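Local atomic coordinates of PA14 domain-containing protein (Clostridium clariflavum, PDB entry 6QDI), a protein that probably senses plant biomass outside the cell as the tandem PA14, calcium-binding, sugar-recognising part of a membrane-bound RsgI-type anti-sigma factor. Residues P55-E60 and S125-R130; D213-V218 and A245-I250; L226-Q231 and V258-L263. One frame throughout, in Å; residues are numbered along the deposited sequence.

From the N terminus, contact 1 comes first: after 64 intervening residues, 45 of them in strands, 125-130 returns to 55-60 and ties the start of strand 59-68 to the turn after strand 117-125 in the first PA14 domain. Contacts 2 and 3 open after it closes, on the far side of the chain's centre. In the second PA14 domain the segments alternate as 213-218, 226-231, 245-250 and 258-263, so they cross. Contact 2 joins strands of one antiparallel sheet and contact 3 strands of another. Their centres lie about 12 Å apart, and the sheets touch at several points, including Val218, Thr247 and Phe216 on Leu226; contact 1 is about 55 and 60 Å away, centre to centre.

Contact 1. Residues P55-E60 and S125-R130; sequences PLYSEE and SASTVR
Glu59 OE1 takes two hydrogen bonds from 125-130, one from Ser125 OG at 2.7 Å and one from the backbone Ser127 N at 2.9 Å. The hydroxyl meets OE1 nearly in line with its C-O bond, whereas the amide comes in on the syn side, 21° out of the carboxylate plane. The second oxygen, OE2, uses its syn lone pair for Ser127 OG at 2.6 Å. An extended Glu59 chain (chi2 -180°) carries CD out toward Ser125-Ser127. Three donors thus hold the rotation of the carboxylate against the turn at Ser125-Thr128, itself closed by Thr128 N to Ser125 O.

Ser127 also serves the neighbouring ring: its CB stands over the centre of one Tyr57 face, 3.5 Å from the centroid, a CH-pi contact. Thr128 OG1 lies at the ring edge near its plane, 3.3 Å from Tyr57 CD2. Water 2 bridges Glu60 O and Ala126 N.

Tyr61 places the site in the fold, its hydroxyl accepting from Tyr57 N while Ser125 and Thr128 pack on it. At this surface, away from the calcium sites, hydroxyl and amide donors would stabilise a negatively charged Glu59, with no cation from either segment pairing with it.

Contact 2. Residues D213-V218 and A245-I250; sequences DYVFYV and AKTEAI
Thr247 OG1 sits between its backbone N and carbonyl carbon (chi1 67°), where it faces Phe216 N across the strands, while Phe216 CG lies anti to its carbonyl carbon (chi1 -63°). Phe216 CB, placed by the backbone, lies 3.9 Å from Thr247 CG2. Phe216 N donates to the Thr247 hydroxyl at 3.0 Å, almost straight at 171°, and Thr247 N returns a bond to Phe216 O at 2.9 Å. Thr247 OG1 donates a hydrogen bond to Glu248 O at 2.8 Å, so a side-chain oxygen stands in for a strand carbonyl where the ladder is interrupted. Backbone pairing frames the break: Val218 and Ala245 form one antiparallel hydrogen-bonded pair, Tyr214 and Ile250 another (Tyr214 N to Ile250 O 2.8 Å), and the register shifts by one residue between them.

Val215 lines this section with its two methyls, CG1 at 3.5 Å from Thr247 O and CG2 at 4.0 Å from Ala249 CB. The Lys246 chain runs alongside Tyr217 in the same sense, with Lys246 CD 3.7 Å from Tyr217 CE2, oblique to the ring. The Tyr217 hydroxyl bonds to Glu278, and Arg284 makes a cation-pi contact with the ring.

Strand 212-220 runs between 242-252 and 271-279 in its sheet, with backbone bonds from Val215 and Tyr217 to 271-279, while Val218 and Thr247 pack on Leu226 of strand 223-228 in the facing sheet.

Contact 3. Residues L226-Q231 and V258-L263; sequences LWIDRQ and VEVMLL
Strands 226-228 and 258-263 run antiparallel at 174°, their axes 4.8 Å apart, with Trp227 and Met261 as a hydrogen-bonded pair. A type I' turn from Ile228 to Gln231 follows. One more backbone bond, Asp229 N to Glu259 O, precedes the bonds made by side chains. Glu259 N donates to Asp229 OD1 at 2.8 Å, approaching from above the carboxylate plane. NE and NH2 of Arg230 each take one oxygen of Glu259: NE meets OE1 at 2.7 Å in a nearly straight bond (176°), and NH2 reaches OE2 at 3.2 Å, more bent. The two planar groups are turned 57° apart, so this two-nitrogen salt bridge is twisted rather than coplanar.

Trp227 lies on the same sheet face as Met261, whose SD makes an oblique Met-aromatic contact, 4.9 Å from the centroid of the five-membered ring. On the other face, Leu226 CD1 meets Val260 CG2 at 3.8 Å, and Ile228 CG2 packs against Val258 CG1 at 3.5 Å.

Strand 257-266 lies between 223-228 and 198-207, to which Val258, Val260 and Leu262 give backbone bonds; strand 231-240 flanks 223-228 beyond the turn, and Val258 touches Leu252 of strand 242-252, in the sheet of contact 2.

Contact 1. Residues P55-E60 and S125-R130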
# COMPACT_ATOMS: atom_id res chain seq x y z
N PRO A 55 27.76 4.93 11.17
CA PRO A 55 28.18 4.53 12.51
C PRO A 55 29.39 5.33 12.97
O PRO A 55 30.18 5.78 12.15
CB PRO A 55 28.58 3.07 12.33
CG PRO A 55 29.02 3.00 10.91
CD PRO A 55 28.14 3.94 10.15
N LEU A 56 29.53 5.43 14.28
CA LEU A 56 30.63 6.16 14.86
C LEU A 56 31.89 5.29 14.99
O LEU A 56 32.98 5.85 15.10
CB LEU A 56 30.26 6.72 16.26
CG LEU A 56 29.50 8.04 16.32
CD1 LEU A 56 28.16 7.94 15.64
CD2 LEU A 56 29.33 8.50 17.76
N TYR A 57 31.76 3.97 15.07
CA TYR A 57 32.87 3.06 15.39
C TYR A 57 33.05 1.96 14.35
O TYR A 57 32.09 1.59 13.66
CB TYR A 57 32.64 2.42 16.76
CG TYR A 57 32.31 3.45 17.85
CD1 TYR A 57 33.29 4.24 18.41
CD2 TYR A 57 30.99 3.62 18.30
CE1 TYR A 57 32.98 5.19 19.39
CE2 TYR A 57 30.67 4.56 19.27
CZ TYR A 57 31.65 5.34 19.81
OH TYR A 57 31.34 6.26 20.79
N SER A 58 34.29 1.46 14.25
CA SER A 58 34.64 0.27 13.46
C SER A 58 34.46 -1.00 14.29
O SER A 58 35.37 -1.50 14.93
CB SER A 58 36.05 0.38 12.85
OG SER A 58 36.10 1.48 11.98
N GLU A 59 33.20 -1.45 14.34
CA GLU A 59 32.76 -2.48 15.28
C GLU A 59 31.63 -3.28 14.67
O GLU A 59 30.99 -2.85 13.69
CB GLU A 59 32.30 -1.82 16.61
CG GLU A 59 33.43 -1.20 17.39
CD GLU A 59 33.03 -0.54 18.71
OE1 GLU A 59 31.83 -0.39 18.98
OE2 GLU A 59 33.97 -0.14 19.45
N GLU A 60 31.41 -4.47 15.23
CA GLU A 60 30.19 -5.25 14.95
C GLU A 60 29.01 -4.56 15.64
O GLU A 60 28.94 -4.50 16.87
CB GLU A 60 30.30 -6.70 15.41
CG GLU A 60 29.14 -7.52 14.90
CD GLU A 60 29.22 -8.98 15.25
OE1 GLU A 60 29.48 -9.29 16.43
OE2 GLU A 60 28.94 -9.82 14.36
N SER A 125 26.77 -1.49 19.96
CA SER A 125 28.06 -2.08 19.62
C SER A 125 28.91 -2.04 20.88
O SER A 125 28.46 -1.54 21.92
CB SER A 125 28.70 -1.31 18.48
OG SER A 125 29.19 -0.03 18.85
N ALA A 126 30.15 -2.50 20.81
CA ALA A 126 31.02 -2.44 22.00
C ALA A 126 31.09 -1.05 22.58
O ALA A 126 31.03 -0.90 23.83
CB ALA A 126 32.39 -2.94 21.65
N SER A 127 31.15 -0.03 21.74
CA SER A 127 31.25 1.36 22.19
C SER A 127 29.96 2.16 22.11
O SER A 127 29.93 3.34 22.46
CB SER A 127 32.33 2.07 21.37
OG SER A 127 33.58 1.39 21.49
N THR A 128 28.89 1.55 21.58
CA THR A 128 27.58 2.21 21.44
C THR A 128 26.60 1.58 22.41
O THR A 128 26.16 0.43 22.21
CB THR A 128 27.02 2.05 20.02
OG1 THR A 128 28.00 2.47 19.08
CG2 THR A 128 25.73 2.86 19.83
N VAL A 129 26.25 2.31 23.48
CA VAL A 129 25.23 1.84 24.38
C VAL A 129 23.91 1.71 23.61
O VAL A 129 23.56 2.58 22.80
CB VAL A 129 25.09 2.80 25.58
CG1 VAL A 129 23.93 2.40 26.47
CG2 VAL A 129 26.40 2.84 26.38
N ARG A 130 23.18 0.65 23.89
CA ARG A 130 21.94 0.40 23.16
C ARG A 130 21.04 1.61 23.23
O ARG A 130 20.77 2.17 24.29
CB ARG A 130 21.23 -0.77 23.72
CG ARG A 130 19.90 -1.05 23.05
CD ARG A 130 19.30 -2.34 23.50
NE ARG A 130 17.96 -2.51 22.93
CZ ARG A 130 17.28 -3.64 22.91
NH1 ARG A 130 17.77 -4.75 23.44
NH2 ARG A 130 16.08 -3.68 22.37
O HOH W 1 31.67 4.80 23.94
O HOH W 2 30.85 -4.47 18.81

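Contact 2. Residues D213-V218 and A245-I250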
# COMPACT_ATOMS: atom_id res chain seq x y z
N ASP A 213 -6.90 0.69 -28.44
CA ASP A 213 -7.44 -0.50 -27.82
C ASP A 213 -6.96 -0.65 -26.38
O ASP A 213 -5.78 -0.45 -26.10
CB ASP A 213 -7.04 -1.77 -28.59
CG ASP A 213 -7.91 -2.06 -29.82
OD1 ASP A 213 -8.61 -1.18 -30.35
OD2 ASP A 213 -7.92 -3.21 -30.25
N TYR A 214 -7.92 -0.97 -25.51
CA TYR A 214 -7.67 -1.12 -24.08
C TYR A 214 -8.10 -2.50 -23.62
O TYR A 214 -9.06 -3.07 -24.11
CB TYR A 214 -8.43 -0.07 -23.29
CG TYR A 214 -7.95 1.34 -23.51
CD1 TYR A 214 -8.23 2.02 -24.69
CD2 TYR A 214 -7.28 2.03 -22.52
CE1 TYR A 214 -7.79 3.32 -24.89
CE2 TYR A 214 -6.87 3.32 -22.68
CZ TYR A 214 -7.12 3.98 -23.88
OH TYR A 214 -6.67 5.28 -24.04
N VAL A 215 -7.41 -2.99 -22.59
CA VAL A 215 -7.83 -4.18 -21.83
C VAL A 215 -7.88 -3.77 -20.36
O VAL A 215 -6.97 -3.13 -19.88
CB VAL A 215 -6.82 -5.34 -22.04
CG1 VAL A 215 -7.12 -6.50 -21.12
CG2 VAL A 215 -6.87 -5.81 -23.50
N PHE A 216 -8.94 -4.18 -19.68
CA PHE A 216 -9.05 -3.99 -18.23
C PHE A 216 -8.74 -5.29 -17.50
O PHE A 216 -9.17 -6.37 -17.93
CB PHE A 216 -10.44 -3.50 -17.85
CG PHE A 216 -10.77 -2.19 -18.45
CD1 PHE A 216 -10.40 -1.03 -17.80
CD2 PHE A 216 -11.46 -2.08 -19.61
CE1 PHE A 216 -10.70 0.22 -18.32
CE2 PHE A 216 -11.75 -0.85 -20.16
CZ PHE A 216 -11.35 0.31 -19.51
N TYR A 217 -8.00 -5.16 -16.41
CA TYR A 217 -7.62 -6.29 -15.56
C TYR A 217 -8.17 -6.03 -14.17
O TYR A 217 -7.96 -4.97 -13.58
CB TYR A 217 -6.11 -6.43 -15.46
CG TYR A 217 -5.39 -6.69 -16.76
CD1 TYR A 217 -5.07 -5.69 -17.66
CD2 TYR A 217 -5.05 -7.98 -17.10
CE1 TYR A 217 -4.41 -6.00 -18.86
CE2 TYR A 217 -4.39 -8.27 -18.28
CZ TYR A 217 -4.08 -7.27 -19.14
OH TYR A 217 -3.44 -7.50 -20.35
N VAL A 218 -8.81 -7.05 -13.61
CA VAL A 218 -9.25 -6.99 -12.21
C VAL A 218 -8.56 -8.11 -11.48
O VAL A 218 -8.74 -9.30 -11.80
CB VAL A 218 -10.77 -7.13 -12.10
CG1 VAL A 218 -11.21 -7.15 -10.66
CG2 VAL A 218 -11.44 -5.99 -12.82
N ALA A 245 -8.58 -11.57 -13.62
CA ALA A 245 -9.39 -11.77 -14.82
C ALA A 245 -9.22 -10.53 -15.68
O ALA A 245 -8.88 -9.44 -15.19
CB ALA A 245 -10.86 -11.95 -14.46
N LYS A 246 -9.50 -10.65 -16.96
CA LYS A 246 -9.37 -9.54 -17.88
C LYS A 246 -10.50 -9.51 -18.89
O LYS A 246 -11.13 -10.54 -19.18
CB LYS A 246 -8.04 -9.57 -18.58
CG LYS A 246 -7.79 -10.75 -19.52
CD LYS A 246 -6.38 -10.73 -20.11
CE LYS A 246 -6.00 -11.94 -20.95
NZ LYS A 246 -7.08 -12.50 -21.79
N THR A 247 -10.72 -8.31 -19.42
CA THR A 247 -11.63 -8.15 -20.54
C THR A 247 -10.94 -8.56 -21.84
O THR A 247 -9.72 -8.65 -21.90
CB THR A 247 -12.16 -6.70 -20.65
OG1 THR A 247 -11.09 -5.81 -20.99
CG2 THR A 247 -12.79 -6.25 -19.34
N GLU A 248 -11.73 -8.69 -22.89
CA GLU A 248 -11.20 -8.63 -24.24
C GLU A 248 -10.72 -7.20 -24.52
O GLU A 248 -11.03 -6.27 -23.79
CB GLU A 248 -12.28 -9.03 -25.25
CG GLU A 248 -12.81 -10.43 -25.03
CD GLU A 248 -11.70 -11.42 -25.11
OE1 GLU A 248 -11.05 -11.49 -26.17
OE2 GLU A 248 -11.45 -12.13 -24.11
N ALA A 249 -9.96 -7.03 -25.59
CA ALA A 249 -9.61 -5.69 -26.05
C ALA A 249 -10.84 -4.94 -26.53
O ALA A 249 -11.74 -5.53 -27.18
CB ALA A 249 -8.58 -5.76 -27.16
N ILE A 250 -10.89 -3.65 -26.21
CA ILE A 250 -12.01 -2.80 -26.55
C ILE A 250 -11.43 -1.55 -27.20
O ILE A 250 -10.53 -0.91 -26.64
CB ILE A 250 -12.82 -2.42 -25.30
CG1 ILE A 250 -13.30 -3.66 -24.53
CG2 ILE A 250 -13.99 -1.53 -25.73
CD1 ILE A 250 -13.85 -3.37 -23.16

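Contact 3. Residues L226-Q231 and V258-L263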
# COMPACT_ATOMS: atom_id res chain seq x y z
N LEU A 226 -17.16 -7.09 -12.95
CA LEU A 226 -16.96 -5.83 -13.63
C LEU A 226 -17.95 -5.63 -14.76
O LEU A 226 -18.02 -6.44 -15.70
CB LEU A 226 -15.55 -5.75 -14.25
CG LEU A 226 -15.22 -4.45 -14.95
CD1 LEU A 226 -15.05 -3.29 -13.97
CD2 LEU A 226 -13.93 -4.60 -15.75
N TRP A 227 -18.69 -4.53 -14.66
CA TRP A 227 -19.64 -4.06 -15.69
C TRP A 227 -19.02 -2.86 -16.39
O TRP A 227 -18.60 -1.90 -15.75
CB TRP A 227 -20.95 -3.62 -15.03
CG TRP A 227 -21.69 -4.71 -14.36
CD1 TRP A 227 -21.46 -5.27 -13.13
CD2 TRP A 227 -22.82 -5.44 -14.91
NE1 TRP A 227 -22.39 -6.25 -12.87
CE2 TRP A 227 -23.24 -6.37 -13.93
CE3 TRP A 227 -23.54 -5.35 -16.10
CZ2 TRP A 227 -24.32 -7.24 -14.14
CZ3 TRP A 227 -24.62 -6.19 -16.30
CH2 TRP A 227 -25.01 -7.12 -15.31
N ILE A 228 -18.98 -2.92 -17.72
CA ILE A 228 -18.45 -1.85 -18.57
C ILE A 228 -19.57 -1.53 -19.55
O ILE A 228 -20.00 -2.41 -20.32
CB ILE A 228 -17.17 -2.37 -19.32
CG1 ILE A 228 -16.02 -2.57 -18.35
CG2 ILE A 228 -16.84 -1.50 -20.47
CD1 ILE A 228 -15.48 -1.34 -17.69
N ASP A 229 -20.05 -0.30 -19.51
CA ASP A 229 -21.19 0.10 -20.35
C ASP A 229 -22.34 -0.87 -20.25
O ASP A 229 -23.00 -1.24 -21.22
CB ASP A 229 -20.76 0.37 -21.79
CG ASP A 229 -19.92 1.63 -21.92
OD1 ASP A 229 -20.10 2.57 -21.10
OD2 ASP A 229 -19.10 1.70 -22.87
N ARG A 230 -22.63 -1.30 -19.01
CA ARG A 230 -23.77 -2.16 -18.66
C ARG A 230 -23.71 -3.54 -19.30
O ARG A 230 -24.73 -4.21 -19.41
CB ARG A 230 -25.11 -1.46 -18.90
CG ARG A 230 -25.15 -0.15 -18.18
CD ARG A 230 -26.52 0.47 -18.23
NE ARG A 230 -26.46 1.80 -17.67
CZ ARG A 230 -27.43 2.69 -17.84
NH1 ARG A 230 -28.63 2.34 -18.34
NH2 ARG A 230 -27.21 3.92 -17.46
N GLN A 231 -22.49 -3.98 -19.61
CA GLN A 231 -22.22 -5.37 -20.02
C GLN A 231 -21.34 -6.00 -18.97
O GLN A 231 -20.34 -5.39 -18.52
CB GLN A 231 -21.48 -5.38 -21.36
CG GLN A 231 -22.28 -4.77 -22.50
CD GLN A 231 -23.50 -5.58 -22.87
OE1 GLN A 231 -23.53 -6.81 -22.77
NE2 GLN A 231 -24.55 -4.89 -23.29
N VAL A 258 -16.76 5.66 -20.32
CA VAL A 258 -17.11 4.26 -20.16
C VAL A 258 -17.74 4.09 -18.80
O VAL A 258 -17.12 4.36 -17.78
CB VAL A 258 -15.84 3.36 -20.32
CG1 VAL A 258 -16.16 1.93 -20.05
CG2 VAL A 258 -15.16 3.60 -21.65
N GLU A 259 -19.00 3.70 -18.75
CA GLU A 259 -19.71 3.51 -17.47
C GLU A 259 -19.15 2.28 -16.77
O GLU A 259 -19.03 1.23 -17.37
CB GLU A 259 -21.20 3.36 -17.71
CG GLU A 259 -22.05 3.42 -16.45
CD GLU A 259 -23.55 3.27 -16.76
OE1 GLU A 259 -24.29 2.45 -16.13
OE2 GLU A 259 -24.04 3.93 -17.61
N VAL A 260 -18.81 2.41 -15.48
CA VAL A 260 -18.22 1.30 -14.74
C VAL A 260 -19.00 1.02 -13.48
O VAL A 260 -19.33 1.94 -12.71
CB VAL A 260 -16.73 1.54 -14.44
CG1 VAL A 260 -16.43 2.78 -13.67
CG2 VAL A 260 -16.07 0.34 -13.80
N MET A 261 -19.19 -0.28 -13.23
CA MET A 261 -19.64 -0.76 -11.91
C MET A 261 -18.73 -1.93 -11.58
O MET A 261 -18.68 -2.92 -12.32
CB MET A 261 -21.10 -1.19 -11.92
CG MET A 261 -21.58 -1.68 -10.56
SD MET A 261 -23.28 -2.20 -10.51
CE MET A 261 -24.14 -0.72 -10.87
N LEU A 262 -17.99 -1.80 -10.48
CA LEU A 262 -17.06 -2.82 -10.03
C LEU A 262 -17.54 -3.27 -8.67
O LEU A 262 -17.63 -2.47 -7.72
CB LEU A 262 -15.63 -2.28 -9.99
CG LEU A 262 -14.57 -3.21 -9.43
CD1 LEU A 262 -14.42 -4.47 -10.22
CD2 LEU A 262 -13.26 -2.48 -9.34
N LEU A 263 -17.88 -4.55 -8.57
CA LEU A 263 -18.34 -5.16 -7.31
C LEU A 263 -17.23 -6.05 -6.79
O LEU A 263 -16.58 -6.74 -7.56
CB LEU A 263 -19.61 -6.01 -7.55
CG LEU A 263 -20.86 -5.33 -8.10
CD1 LEU A 263 -21.04 -3.91 -7.61
CD2 LEU A 263 -20.93 -5.32 -9.62
O HOH W 3 -21.42 -0.47 -16.56